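PDB 4B45: CELL division protein FTSZ from Haloferax volcanii, which binds GTP as a tubulin-like cytoskeletal protein and takes part in the control of cell shape in this archaeon. Local coordinates for residues V127-L133 with A157-V163; V213-S219 with D264-V268; M1-G7 with A94-V100; A18-F22 with A187-L192. The contacts are given in a common frame with arbitrary orientation. Numbering follows the deposited sequence.

Contact 1. Residues V127-L133 with A157-V163. With GSP (5'-guanosine-diphosphate-monothiophosphate), chain C.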
loop_
_atom_site.group_PDB
_atom_site.type_symbol
_atom_site.label_atom_id
_atom_site.label_comp_id
_atom_site.label_asym_id
_atom_site.label_seq_id
_atom_site.Cartn_x
_atom_site.Cartn_y
_atom_site.Cartn_z
ATOM N N VAL A 127 -0.263 0.058 13.184
ATOM C CA VAL A 127 -1.106 0.887 12.326
ATOM C C VAL A 127 -0.261 1.424 11.171
ATOM O O VAL A 127 0.699 2.167 11.380
ATOM C CB VAL A 127 -1.765 2.029 13.117
ATOM C CG1 VAL A 127 -2.718 2.816 12.224
ATOM C CG2 VAL A 127 -2.511 1.463 14.331
ATOM N N TYR A 128 -0.595 0.997 9.959
ATOM C CA TYR A 128 0.129 1.407 8.766
ATOM C C TYR A 128 -0.721 2.378 7.978
ATOM O O TYR A 128 -1.944 2.286 8.003
ATOM C CB TYR A 128 0.407 0.193 7.878
ATOM C CG TYR A 128 1.218 -0.891 8.551
ATOM C CD1 TYR A 128 2.394 -0.583 9.225
ATOM C CD2 TYR A 128 0.804 -2.225 8.522
ATOM C CE1 TYR A 128 3.147 -1.579 9.848
ATOM C CE2 TYR A 128 1.550 -3.220 9.150
ATOM C CZ TYR A 128 2.722 -2.887 9.807
ATOM O OH TYR A 128 3.483 -3.864 10.431
ATOM N N VAL A 129 -0.075 3.305 7.277
ATOM C CA VAL A 129 -0.765 4.124 6.299
ATOM C C VAL A 129 -0.374 3.639 4.911
ATOM O O VAL A 129 0.814 3.518 4.591
ATOM C CB VAL A 129 -0.424 5.628 6.438
ATOM C CG1 VAL A 129 -0.942 6.435 5.219
ATOM C CG2 VAL A 129 -0.992 6.192 7.728
ATOM N N LEU A 130 -1.377 3.312 4.104
ATOM C CA LEU A 130 -1.153 3.077 2.686
ATOM C C LEU A 130 -1.426 4.417 2.008
ATOM O O LEU A 130 -2.588 4.831 1.844
ATOM C CB LEU A 130 -2.076 1.966 2.176
ATOM C CG LEU A 130 -2.036 1.586 0.698
ATOM C CD1 LEU A 130 -0.621 1.188 0.227
ATOM C CD2 LEU A 130 -3.044 0.452 0.449
ATOM N N GLY A 131 -0.352 5.128 1.674
ATOM C CA GLY A 131 -0.482 6.500 1.209
ATOM C C GLY A 131 -0.240 6.683 -0.274
ATOM O O GLY A 131 0.761 6.190 -0.809
ATOM N N ILE A 132 -1.145 7.401 -0.938
ATOM C CA ILE A 132 -0.991 7.698 -2.373
ATOM C C ILE A 132 -0.346 9.053 -2.622
ATOM O O ILE A 132 -0.886 10.105 -2.244
ATOM C CB ILE A 132 -2.329 7.637 -3.120
ATOM C CG1 ILE A 132 -2.886 6.213 -3.096
ATOM C CG2 ILE A 132 -2.168 8.105 -4.563
ATOM C CD1 ILE A 132 -4.409 6.160 -3.134
ATOM N N LEU A 133 0.820 9.018 -3.260
ATOM C CA LEU A 133 1.558 10.222 -3.615
ATOM C C LEU A 133 0.982 10.803 -4.909
ATOM O O LEU A 133 0.708 10.060 -5.848
ATOM C CB LEU A 133 3.032 9.857 -3.805
ATOM C CG LEU A 133 4.100 10.890 -3.450
ATOM C CD1 LEU A 133 4.034 11.234 -1.972
ATOM C CD2 LEU A 133 5.481 10.353 -3.832
ATOM N N ALA A 157 2.430 7.054 12.203
ATOM C CA ALA A 157 2.119 5.680 11.817
ATOM C C ALA A 157 3.289 4.754 12.123
ATOM O O ALA A 157 4.410 5.209 12.367
ATOM C CB ALA A 157 1.763 5.614 10.327
ATOM N N ASP A 158 3.043 3.452 12.110
ATOM C CA ASP A 158 4.139 2.518 12.351
ATOM C C ASP A 158 4.962 2.369 11.093
ATOM O O ASP A 158 6.159 2.112 11.163
ATOM C CB ASP A 158 3.640 1.174 12.860
ATOM C CG ASP A 158 3.240 1.233 14.315
ATOM O OD1 ASP A 158 4.146 1.351 15.170
ATOM O OD2 ASP A 158 2.024 1.193 14.605
ATOM N N ALA A 159 4.309 2.540 9.945
ATOM C CA ALA A 159 5.003 2.740 8.680
ATOM C C ALA A 159 4.055 3.284 7.624
ATOM O O ALA A 159 2.834 3.121 7.708
ATOM C CB ALA A 159 5.663 1.448 8.186
ATOM N N VAL A 160 4.639 3.927 6.622
ATOM C CA VAL A 160 3.883 4.466 5.513
ATOM C C VAL A 160 4.309 3.783 4.220
ATOM O O VAL A 160 5.371 4.066 3.682
ATOM C CB VAL A 160 4.076 5.997 5.419
ATOM C CG1 VAL A 160 3.264 6.581 4.252
ATOM C CG2 VAL A 160 3.657 6.643 6.728
ATOM N N LEU A 161 3.471 2.877 3.723
ATOM C CA LEU A 161 3.707 2.241 2.438
ATOM C C LEU A 161 3.224 3.192 1.328
ATOM O O LEU A 161 2.040 3.528 1.246
ATOM C CB LEU A 161 2.975 0.894 2.388
ATOM C CG LEU A 161 2.916 0.131 1.060
ATOM C CD1 LEU A 161 4.306 -0.122 0.518
ATOM C CD2 LEU A 161 2.114 -1.189 1.204
ATOM N N LEU A 162 4.139 3.642 0.482
ATOM C CA LEU A 162 3.803 4.670 -0.498
ATOM C C LEU A 162 3.519 4.121 -1.881
ATOM O O LEU A 162 4.242 3.262 -2.389
ATOM C CB LEU A 162 4.924 5.704 -0.607
ATOM C CG LEU A 162 5.042 6.790 0.463
ATOM C CD1 LEU A 162 6.192 7.747 0.106
ATOM C CD2 LEU A 162 3.718 7.548 0.613
ATOM N N VAL A 163 2.464 4.648 -2.488
ATOM C CA VAL A 163 2.145 4.396 -3.878
ATOM C C VAL A 163 2.329 5.683 -4.663
ATOM O O VAL A 163 1.655 6.686 -4.403
ATOM C CB VAL A 163 0.669 3.982 -4.029
ATOM C CG1 VAL A 163 0.312 3.819 -5.503
ATOM C CG2 VAL A 163 0.393 2.722 -3.245
HETATM P PG GSP C . -10.786 16.736 -1.721
HETATM O O3B GSP C . -10.654 15.573 -0.625
HETATM S S1G GSP C . -9.089 17.122 -2.839
HETATM O O2G GSP C . -11.963 16.422 -2.691
HETATM O O3G GSP C . -11.020 17.953 -0.919
HETATM P PB GSP C . -10.151 14.075 -0.856
HETATM O O1B GSP C . -11.269 13.066 -0.956
HETATM O O2B GSP C . -9.293 13.696 0.344
HETATM P PA GSP C . -8.875 12.646 -2.906
HETATM O O1A GSP C . -9.576 12.466 -4.226
HETATM O O2A GSP C . -9.069 11.388 -2.101
HETATM O O3A GSP C . -9.304 13.966 -2.174
HETATM O "O5'" GSP C . -7.337 12.758 -3.098
HETATM C "C5'" GSP C . -6.751 13.364 -4.201
HETATM C "C4'" GSP C . -5.499 12.707 -4.597
HETATM O "O4'" GSP C . -5.695 11.332 -4.743
HETATM C "C3'" GSP C . -5.002 13.185 -5.902
HETATM O "O3'" GSP C . -3.633 13.046 -5.867
HETATM C "C2'" GSP C . -5.562 12.253 -6.874
HETATM O "O2'" GSP C . -4.712 12.152 -7.966
HETATM C "C1'" GSP C . -5.555 10.997 -6.147
HETATM N N9 GSP C . -6.620 10.068 -6.466
HETATM C C8 GSP C . -7.923 10.350 -6.573
HETATM N N7 GSP C . -8.601 9.213 -6.826
HETATM C C5 GSP C . -7.705 8.181 -6.868
HETATM C C6 GSP C . -7.849 6.783 -7.078
HETATM O O6 GSP C . -9.081 6.203 -7.318
HETATM N N1 GSP C . -6.733 6.014 -7.061
HETATM C C2 GSP C . -5.519 6.565 -6.834
HETATM N N2 GSP C . -4.355 5.671 -6.823
HETATM N N3 GSP C . -5.338 7.877 -6.622
HETATM C C4 GSP C . -6.441 8.716 -6.642
#

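Contact 2. Residues V213-S219 with D264-V268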
loop_
_atom_site.group_PDB
_atom_site.type_symbol
_atom_site.label_atom_id
_atom_site.label_comp_id
_atom_site.label_asym_id
_atom_site.label_seq_id
_atom_site.Cartn_x
_atom_site.Cartn_y
_atom_site.Cartn_z
ATOM N N VAL A 213 6.487 -9.825 7.822
ATOM C CA VAL A 213 5.974 -8.537 7.333
ATOM C C VAL A 213 6.099 -7.482 8.429
ATOM O O VAL A 213 6.603 -6.375 8.195
ATOM C CB VAL A 213 4.512 -8.666 6.847
ATOM C CG1 VAL A 213 3.932 -7.313 6.471
ATOM C CG2 VAL A 213 4.430 -9.623 5.657
ATOM N N ILE A 214 5.675 -7.848 9.637
ATOM C CA ILE A 214 5.721 -6.938 10.774
ATOM C C ILE A 214 7.142 -6.500 11.105
ATOM O O ILE A 214 7.405 -5.321 11.346
ATOM C CB ILE A 214 5.075 -7.574 12.014
ATOM C CG1 ILE A 214 3.609 -7.892 11.715
ATOM C CG2 ILE A 214 5.219 -6.651 13.235
ATOM C CD1 ILE A 214 2.774 -8.243 12.926
ATOM N N ASN A 215 8.070 -7.445 11.107
ATOM C CA ASN A 215 9.456 -7.116 11.410
ATOM C C ASN A 215 10.167 -6.340 10.295
ATOM O O ASN A 215 11.104 -5.576 10.549
ATOM C CB ASN A 215 10.211 -8.375 11.831
ATOM C CG ASN A 215 9.730 -8.892 13.169
ATOM O OD1 ASN A 215 8.925 -8.230 13.837
ATOM N ND2 ASN A 215 10.214 -10.063 13.577
ATOM N N THR A 216 9.707 -6.514 9.067
ATOM C CA THR A 216 10.207 -5.708 7.963
ATOM C C THR A 216 9.790 -4.238 8.106
ATOM O O THR A 216 10.598 -3.325 7.901
ATOM C CB THR A 216 9.737 -6.277 6.600
ATOM O OG1 THR A 216 10.223 -7.623 6.455
ATOM C CG2 THR A 216 10.265 -5.436 5.448
ATOM N N LEU A 217 8.531 -4.013 8.475
ATOM C CA LEU A 217 7.997 -2.659 8.618
ATOM C C LEU A 217 8.314 -2.014 9.969
ATOM O O LEU A 217 8.081 -0.817 10.158
ATOM C CB LEU A 217 6.485 -2.673 8.405
ATOM C CG LEU A 217 6.111 -3.075 6.980
ATOM C CD1 LEU A 217 4.623 -3.273 6.832
ATOM C CD2 LEU A 217 6.649 -2.020 5.995
ATOM N N ARG A 218 8.865 -2.810 10.888
ATOM C CA ARG A 218 9.076 -2.402 12.274
ATOM C C ARG A 218 9.978 -1.177 12.428
ATOM O O ARG A 218 9.829 -0.398 13.371
ATOM C CB ARG A 218 9.649 -3.579 13.068
ATOM C CG ARG A 218 9.526 -3.447 14.576
ATOM C CD ARG A 218 9.741 -4.799 15.261
ATOM N NE ARG A 218 11.071 -5.353 15.009
ATOM C CZ ARG A 218 11.440 -6.588 15.348
ATOM N NH1 ARG A 218 10.574 -7.397 15.945
ATOM N NH2 ARG A 218 12.671 -7.020 15.092
ATOM N N SER A 219 10.912 -1.016 11.500
ATOM C CA SER A 219 11.830 0.114 11.515
ATOM C C SER A 219 11.123 1.469 11.350
ATOM O O SER A 219 11.621 2.501 11.810
ATOM C CB SER A 219 12.874 -0.069 10.416
ATOM O OG SER A 219 12.301 -0.703 9.284
ATOM N N ASP A 264 16.288 -0.089 4.969
ATOM C CA ASP A 264 16.775 -0.630 6.220
ATOM C C ASP A 264 16.419 -2.112 6.349
ATOM O O ASP A 264 17.153 -2.885 6.954
ATOM C CB ASP A 264 16.203 0.180 7.397
ATOM C CG ASP A 264 16.613 -0.384 8.748
ATOM O OD1 ASP A 264 17.791 -0.211 9.137
ATOM O OD2 ASP A 264 15.761 -1.001 9.423
ATOM N N ALA A 265 15.286 -2.507 5.784
ATOM C CA ALA A 265 14.842 -3.890 5.891
ATOM C C ALA A 265 14.154 -4.305 4.606
ATOM O O ALA A 265 13.689 -3.464 3.837
ATOM C CB ALA A 265 13.889 -4.060 7.078
ATOM N N ALA A 266 14.095 -5.606 4.365
ATOM C CA ALA A 266 13.456 -6.099 3.166
ATOM C C ALA A 266 12.866 -7.465 3.421
ATOM O O ALA A 266 13.354 -8.215 4.266
ATOM C CB ALA A 266 14.456 -6.170 2.027
ATOM N N LEU A 267 11.814 -7.780 2.679
ATOM C CA LEU A 267 11.230 -9.109 2.700
ATOM C C LEU A 267 11.050 -9.597 1.268
ATOM O O LEU A 267 10.336 -8.990 0.464
ATOM C CB LEU A 267 9.894 -9.104 3.438
ATOM C CG LEU A 267 9.128 -10.410 3.300
ATOM C CD1 LEU A 267 9.906 -11.548 3.997
ATOM C CD2 LEU A 267 7.718 -10.282 3.850
ATOM N N VAL A 268 11.713 -10.702 0.950
ATOM C CA VAL A 268 11.653 -11.244 -0.391
ATOM C C VAL A 268 10.770 -12.473 -0.432
ATOM O O VAL A 268 11.066 -13.495 0.189
ATOM C CB VAL A 268 13.043 -11.635 -0.881
ATOM C CG1 VAL A 268 12.980 -12.079 -2.330
ATOM C CG2 VAL A 268 13.996 -10.468 -0.684
HETATM O O HOH W 1 12.924 -7.651 7.151
#

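Contact 3. Residues M1-G7 with A94-V100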
loop_
_atom_site.group_PDB
_atom_site.type_symbol
_atom_site.label_atom_id
_atom_site.label_comp_id
_atom_site.label_asym_id
_atom_site.label_seq_id
_atom_site.Cartn_x
_atom_site.Cartn_y
_atom_site.Cartn_z
ATOM N N MET A 1 -1.210 -12.060 6.681
ATOM C CA MET A 1 -1.481 -11.008 7.653
ATOM C C MET A 1 -2.929 -10.530 7.590
ATOM O O MET A 1 -3.331 -9.885 6.624
ATOM C CB MET A 1 -0.551 -9.817 7.435
ATOM C CG MET A 1 -0.876 -8.670 8.378
ATOM S SD MET A 1 0.054 -7.170 8.042
ATOM C CE MET A 1 1.489 -7.468 9.033
ATOM N N LYS A 2 -3.706 -10.838 8.624
ATOM C CA LYS A 2 -5.101 -10.429 8.643
ATOM C C LYS A 2 -5.178 -8.955 9.011
ATOM O O LYS A 2 -4.557 -8.512 9.986
ATOM C CB LYS A 2 -5.905 -11.279 9.628
ATOM C CG LYS A 2 -5.855 -12.769 9.347
ATOM C CD LYS A 2 -6.516 -13.535 10.482
ATOM C CE LYS A 2 -6.045 -14.984 10.549
ATOM N NZ LYS A 2 -6.648 -15.692 11.715
ATOM N N THR A 3 -5.936 -8.191 8.230
ATOM C CA THR A 3 -5.944 -6.744 8.392
ATOM C C THR A 3 -7.338 -6.111 8.339
ATOM O O THR A 3 -8.315 -6.740 7.904
ATOM C CB THR A 3 -5.032 -6.084 7.354
ATOM O OG1 THR A 3 -4.728 -4.744 7.768
ATOM C CG2 THR A 3 -5.703 -6.070 5.988
ATOM N N VAL A 4 -7.416 -4.868 8.814
ATOM C CA VAL A 4 -8.630 -4.054 8.738
ATOM C C VAL A 4 -8.318 -2.785 7.961
ATOM O O VAL A 4 -7.350 -2.082 8.264
ATOM C CB VAL A 4 -9.147 -3.643 10.136
ATOM C CG1 VAL A 4 -10.240 -2.584 10.000
ATOM C CG2 VAL A 4 -9.666 -4.839 10.887
ATOM N N LEU A 5 -9.113 -2.500 6.939
ATOM C CA LEU A 5 -8.824 -1.362 6.080
ATOM C C LEU A 5 -9.740 -0.200 6.428
ATOM O O LEU A 5 -10.938 -0.385 6.552
ATOM C CB LEU A 5 -9.019 -1.744 4.615
ATOM C CG LEU A 5 -8.218 -2.946 4.128
ATOM C CD1 LEU A 5 -8.535 -3.256 2.648
ATOM C CD2 LEU A 5 -6.730 -2.702 4.330
ATOM N N ILE A 6 -9.171 0.996 6.573
ATOM C CA ILE A 6 -9.975 2.201 6.720
ATOM C C ILE A 6 -9.590 3.245 5.686
ATOM O O ILE A 6 -8.579 3.925 5.832
ATOM C CB ILE A 6 -9.806 2.837 8.105
ATOM C CG1 ILE A 6 -10.051 1.803 9.206
ATOM C CG2 ILE A 6 -10.756 4.029 8.248
ATOM C CD1 ILE A 6 -9.359 2.149 10.496
ATOM N N GLY A 7 -10.408 3.388 4.654
ATOM C CA GLY A 7 -10.210 4.450 3.682
ATOM C C GLY A 7 -10.606 5.803 4.239
ATOM O O GLY A 7 -11.608 5.926 4.945
ATOM N N ALA A 94 -7.421 -9.359 14.138
ATOM C CA ALA A 94 -6.690 -8.389 13.316
ATOM C C ALA A 94 -5.205 -8.349 13.676
ATOM O O ALA A 94 -4.841 -8.284 14.851
ATOM C CB ALA A 94 -7.318 -6.995 13.433
ATOM N N GLU A 95 -4.345 -8.393 12.667
ATOM C CA GLU A 95 -2.913 -8.407 12.928
ATOM C C GLU A 95 -2.270 -7.068 12.618
ATOM O O GLU A 95 -1.111 -6.817 12.959
ATOM C CB GLU A 95 -2.250 -9.543 12.158
ATOM C CG GLU A 95 -2.600 -10.898 12.744
ATOM C CD GLU A 95 -2.133 -12.057 11.891
ATOM O OE1 GLU A 95 -2.343 -12.022 10.658
ATOM O OE2 GLU A 95 -1.577 -13.018 12.463
ATOM N N SER A 96 -3.049 -6.203 11.980
ATOM C CA SER A 96 -2.587 -4.884 11.606
ATOM C C SER A 96 -3.799 -4.065 11.183
ATOM O O SER A 96 -4.880 -4.623 10.973
ATOM C CB SER A 96 -1.586 -4.986 10.454
ATOM O OG SER A 96 -2.211 -5.506 9.297
ATOM N N ILE A 97 -3.617 -2.750 11.076
ATOM C CA ILE A 97 -4.639 -1.856 10.538
ATOM C C ILE A 97 -4.021 -0.929 9.496
ATOM O O ILE A 97 -2.992 -0.292 9.744
ATOM C CB ILE A 97 -5.303 -0.990 11.643
ATOM C CG1 ILE A 97 -6.036 -1.871 12.651
ATOM C CG2 ILE A 97 -6.298 0.004 11.019
ATOM C CD1 ILE A 97 -6.617 -1.091 13.816
ATOM N N PHE A 98 -4.624 -0.882 8.315
ATOM C CA PHE A 98 -4.162 0.026 7.263
ATOM C C PHE A 98 -5.086 1.238 7.137
ATOM O O PHE A 98 -6.277 1.077 6.885
ATOM C CB PHE A 98 -4.111 -0.691 5.914
ATOM C CG PHE A 98 -2.837 -1.473 5.674
ATOM C CD1 PHE A 98 -1.731 -0.856 5.121
ATOM C CD2 PHE A 98 -2.766 -2.825 5.982
ATOM C CE1 PHE A 98 -0.564 -1.572 4.879
ATOM C CE2 PHE A 98 -1.611 -3.546 5.748
ATOM C CZ PHE A 98 -0.506 -2.912 5.189
ATOM N N VAL A 99 -4.551 2.441 7.347
ATOM C CA VAL A 99 -5.295 3.650 7.014
ATOM C C VAL A 99 -4.934 4.023 5.574
ATOM O O VAL A 99 -3.795 4.391 5.295
ATOM C CB VAL A 99 -4.992 4.835 7.972
ATOM C CG1 VAL A 99 -5.595 6.129 7.424
ATOM C CG2 VAL A 99 -5.536 4.565 9.370
ATOM N N VAL A 100 -5.893 3.904 4.657
ATOM C CA VAL A 100 -5.622 4.120 3.231
ATOM C C VAL A 100 -6.042 5.532 2.794
ATOM O O VAL A 100 -7.203 5.908 2.939
ATOM C CB VAL A 100 -6.367 3.069 2.373
ATOM C CG1 VAL A 100 -5.936 3.137 0.938
ATOM C CG2 VAL A 100 -6.146 1.664 2.943
#

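Contact 4. Residues A18-F22 with A187-L192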
loop_
_atom_site.group_PDB
_atom_site.type_symbol
_atom_site.label_atom_id
_atom_site.label_comp_id
_atom_site.label_asym_id
_atom_site.label_seq_id
_atom_site.Cartn_x
_atom_site.Cartn_y
_atom_site.Cartn_z
ATOM N N ALA A 18 -10.822 -1.669 -3.681
ATOM C CA ALA A 18 -10.144 -2.532 -4.645
ATOM C C ALA A 18 -9.394 -3.660 -3.926
ATOM O O ALA A 18 -9.467 -4.818 -4.325
ATOM C CB ALA A 18 -9.197 -1.720 -5.501
ATOM N N LEU A 19 -8.703 -3.313 -2.846
ATOM C CA LEU A 19 -7.989 -4.295 -2.029
ATOM C C LEU A 19 -8.943 -5.333 -1.440
ATOM O O LEU A 19 -8.676 -6.531 -1.506
ATOM C CB LEU A 19 -7.200 -3.586 -0.923
ATOM C CG LEU A 19 -6.227 -4.399 -0.064
ATOM C CD1 LEU A 19 -5.317 -5.250 -0.941
ATOM C CD2 LEU A 19 -5.395 -3.470 0.811
ATOM N N GLN A 20 -10.064 -4.882 -0.875
ATOM C CA GLN A 20 -11.033 -5.813 -0.309
ATOM C C GLN A 20 -11.624 -6.694 -1.396
ATOM O O GLN A 20 -11.861 -7.885 -1.192
ATOM C CB GLN A 20 -12.162 -5.061 0.396
ATOM C CG GLN A 20 -13.263 -5.969 0.914
ATOM C CD GLN A 20 -14.579 -5.236 1.079
ATOM O OE1 GLN A 20 -14.973 -4.882 2.193
ATOM N NE2 GLN A 20 -15.269 -5.002 -0.036
ATOM N N SER A 21 -11.875 -6.090 -2.553
ATOM C CA SER A 21 -12.394 -6.816 -3.709
ATOM C C SER A 21 -11.396 -7.891 -4.190
ATOM O O SER A 21 -11.784 -9.007 -4.551
ATOM C CB SER A 21 -12.707 -5.819 -4.838
ATOM O OG SER A 21 -13.370 -6.442 -5.926
ATOM N N PHE A 22 -10.113 -7.557 -4.199
ATOM C CA PHE A 22 -9.104 -8.549 -4.567
ATOM C C PHE A 22 -9.091 -9.706 -3.563
ATOM O O PHE A 22 -9.116 -10.875 -3.944
ATOM C CB PHE A 22 -7.715 -7.921 -4.668
ATOM C CG PHE A 22 -6.615 -8.923 -4.952
ATOM C CD1 PHE A 22 -6.376 -9.363 -6.250
ATOM C CD2 PHE A 22 -5.833 -9.431 -3.922
ATOM C CE1 PHE A 22 -5.371 -10.290 -6.517
ATOM C CE2 PHE A 22 -4.822 -10.360 -4.182
ATOM C CZ PHE A 22 -4.589 -10.785 -5.483
ATOM N N ALA A 187 -3.748 -3.236 -5.403
ATOM C CA ALA A 187 -4.517 -4.273 -4.737
ATOM C C ALA A 187 -3.877 -5.656 -4.868
ATOM O O ALA A 187 -3.784 -6.388 -3.884
ATOM C CB ALA A 187 -5.917 -4.292 -5.249
ATOM N N ARG A 188 -3.447 -6.013 -6.077
ATOM C CA ARG A 188 -2.804 -7.308 -6.313
ATOM C C ARG A 188 -1.515 -7.458 -5.510
ATOM O O ARG A 188 -1.310 -8.468 -4.843
ATOM C CB ARG A 188 -2.501 -7.508 -7.799
ATOM C CG ARG A 188 -1.525 -8.641 -8.064
ATOM C CD ARG A 188 -0.683 -8.370 -9.310
ATOM N NE ARG A 188 -1.290 -8.914 -10.521
ATOM C CZ ARG A 188 -0.924 -8.586 -11.757
ATOM N NH1 ARG A 188 0.045 -7.703 -11.962
ATOM N NH2 ARG A 188 -1.539 -9.135 -12.795
ATOM N N ARG A 189 -0.656 -6.443 -5.580
ATOM C CA ARG A 189 0.576 -6.385 -4.793
ATOM C C ARG A 189 0.370 -6.514 -3.289
ATOM O O ARG A 189 1.016 -7.329 -2.632
ATOM C CB ARG A 189 1.307 -5.067 -5.049
ATOM C CG ARG A 189 2.129 -5.062 -6.298
ATOM C CD ARG A 189 2.315 -3.652 -6.783
ATOM N NE ARG A 189 3.137 -3.558 -7.990
ATOM C CZ ARG A 189 2.758 -3.994 -9.190
ATOM N NH1 ARG A 189 1.575 -4.585 -9.356
ATOM N NH2 ARG A 189 3.572 -3.850 -10.226
ATOM N N VAL A 190 -0.489 -5.662 -2.739
ATOM C CA VAL A 190 -0.730 -5.647 -1.299
ATOM C C VAL A 190 -1.475 -6.900 -0.870
ATOM O O VAL A 190 -1.106 -7.542 0.116
ATOM C CB VAL A 190 -1.485 -4.377 -0.872
ATOM C CG1 VAL A 190 -1.849 -4.431 0.616
ATOM C CG2 VAL A 190 -0.640 -3.143 -1.176
ATOM N N GLY A 191 -2.504 -7.262 -1.634
ATOM C CA GLY A 191 -3.280 -8.460 -1.364
ATOM C C GLY A 191 -2.425 -9.718 -1.262
ATOM O O GLY A 191 -2.629 -10.535 -0.361
ATOM N N LEU A 192 -1.469 -9.874 -2.184
ATOM C CA LEU A 192 -0.600 -11.040 -2.189
ATOM C C LEU A 192 0.296 -11.001 -0.965
ATOM O O LEU A 192 0.572 -12.030 -0.359
ATOM C CB LEU A 192 0.265 -11.083 -3.461
ATOM C CG LEU A 192 -0.455 -11.492 -4.742
ATOM C CD1 LEU A 192 0.479 -11.388 -5.950
ATOM C CD2 LEU A 192 -1.064 -12.883 -4.633
#

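Contact 1. Residues V127-L133 with A157-V163
A side chain lengthens a backbone ladder here: Asp158 takes the amide of Val127 on its carboxylate (N to OD2 2.9 Å) while its own N bonds Val127 O at 2.8 Å, so both polar groups of one peptide residue are held by a single aspartate. Beyond this pair the classic parallel pattern takes over. Val129 and Gly131 each use both N and O toward the partner strand, Val129 N to Ala159 O and Val129 O to Leu161 N at 2.9 Å, Gly131 N to Leu161 O at 2.9 Å and Gly131 O to Val163 N at 2.8 Å; Leu133 N closes the series on Val163 O at 2.7 Å. Leu130 CD1 meets Leu161 CD2 at 3.8 Å and Val163 CG2 at 3.9 Å, and Ile132 CD1 comes within 3.7 Å of N2 of the bound nucleotide. The beta-alpha-beta unit is completed by helix 140-156, which packs on Val129, Val160 and Leu162; helix 9-26 touches Leu130 and Ile132, and strand 96-102 continues the sheet beyond 127-133.

Contact 2. Residues V213-S219 with D264-V268
Helices that lie on a sheet commonly make contact through side chains rather than backbone bonds, and helix 213-217 on strand 265-268 is a clear case, with axes 7.6 Å apart and directions 152° from each other. The van der Waals packing centres on the two strand residues whose CB atoms point to the helix. Leu267 CD2 and Val213 CG2 form an apolar pair at 3.8 Å, and Leu267 CB lies 3.4 Å from Thr216 OG1; Ala265 CB sits 3.5 Å from Thr216 O and 4.2 Å from Thr216 CG2. Ala266, between them, points away and touches Val289 of helix 279-293, so the strand has a helix against each side.

The polar part is indirect. One water donates to Thr216 OG1 (2.8 Å) and to Ala266 O (3.0 Å), bridging two atoms that stand 3.9 Å apart, while the same hydroxyl also hydrogen-bonds Glu212 O in the preceding helical turn. At the margin, Ser219 CB approaches Asp264 OD2 to 3.2 Å, a van der Waals touch. There the strand carries a classic beta bulge, Asp264 and Ala265 both facing Gly317 of strand 309-319. Since the direct contacts are van der Waals and the bridging is left to water, the helix is held against this strand by shape and burial more than by directional bonds.

Contact 3. Residues M1-G7 with A94-V100
Ile6, Glu95 and Phe98 bury the most surface where strands 3-7 and 96-100 run side by side in parallel, and each illustrates a different way of joining them. Ile6 works through both backbone and side chain: its N bonds Phe98 O and its O receives Val100 N, each at 2.9 Å, while Ile6 CD1 rests on Ile97 CG2 at 3.8 Å. Val4, Ile97 and Val99 share that face of the sheet, and helix 107-120 covers Ile6 and Val99. These are central strands of the Rossmann-like parallel sheet of the tubulin/FtsZ GTPase domain, and Gly7, whose CA lies 3.4 Å from Val100 O, fits the start of a glycine-rich strand-turn-helix that continues to the GTP-binding Gly12.

Glu95 secures the other end. Its OE1 accepts Lys2 N at 2.7 Å, and its N donates to Lys2 O at 2.7 Å, so both backbone polar groups of Lys2 are satisfied by Glu95, one through the carboxylate and one through the amide. Phe98 occupies the face of Thr3 and Leu5: its CB packs against Leu5 CD2 at 3.7 Å, and the ring edge turns to Thr3, with CD2 at 3.3 Å from Thr3 OG1. That hydroxyl is hydrogen-bonded to Ser96 OG at 3.0 Å.

Contact 4. Residues A18-F22 with A187-L192
Ala187 begins the encounter, its small side chain bringing the backbones close: its CA is 4.4 Å from that of Leu19, its CB meets Ala18 O at 3.7 Å and Phe22 CB at 4.1 Å, and its O touches Leu19 CD1 at 3.5 Å. Arg188 follows, offering its backbone, for its CA lies over the face of the Phe22 ring, 3.9 Å from the centroid, in a CH-pi contact only 11° off the ring normal. Helix 175-196 is the long core helix of the tubulin/FtsZ fold, which joins the GTPase domain to the C-terminal domain; here the first helix of the GTPase domain, 9-26, packs on it, segments 18-22 and 187-192 crossing at -59°. Val190 CG1 then packs on Leu19 CD2 at 3.7 Å. At Gly191 the lack of a side chain matters, since a CB would collide with Phe22 CD2 as now placed; instead Phe22 CE2 approaches Gly191 CA to 3.7 Å. Leu192 CD2, 4.2 Å from Phe22 CZ, completes with Ala187, Arg188 and Gly191 the hole that receives Phe22 as a knob.

In the fold
Contacts 1 and 3 are neighbouring parts of one parallel sheet, their centres 11 Å apart, and backbone bonds probably run between them from Tyr128 N to Ile97 O and from Tyr128 O to Val99 N, each 2.7 Å. Contact 4 lies against both: Leu19 CD2 meets Leu5 CD1 at 3.6 Å, and Val190 CG2 meets Leu161 CD2 at 4.1 Å. Contact 2, about 19 Å from contact 4 between centres, belongs to the C-terminal domain but reaches the GTPase domain through Leu217 CD1, 3.6 Å from Tyr128 CZ, and Ile214 CG1, 3.4 Å from Met1 CE. Contact 1 alone touches the nucleotide; the side chains of Val100 and Ala18 stand about 8 Å from it.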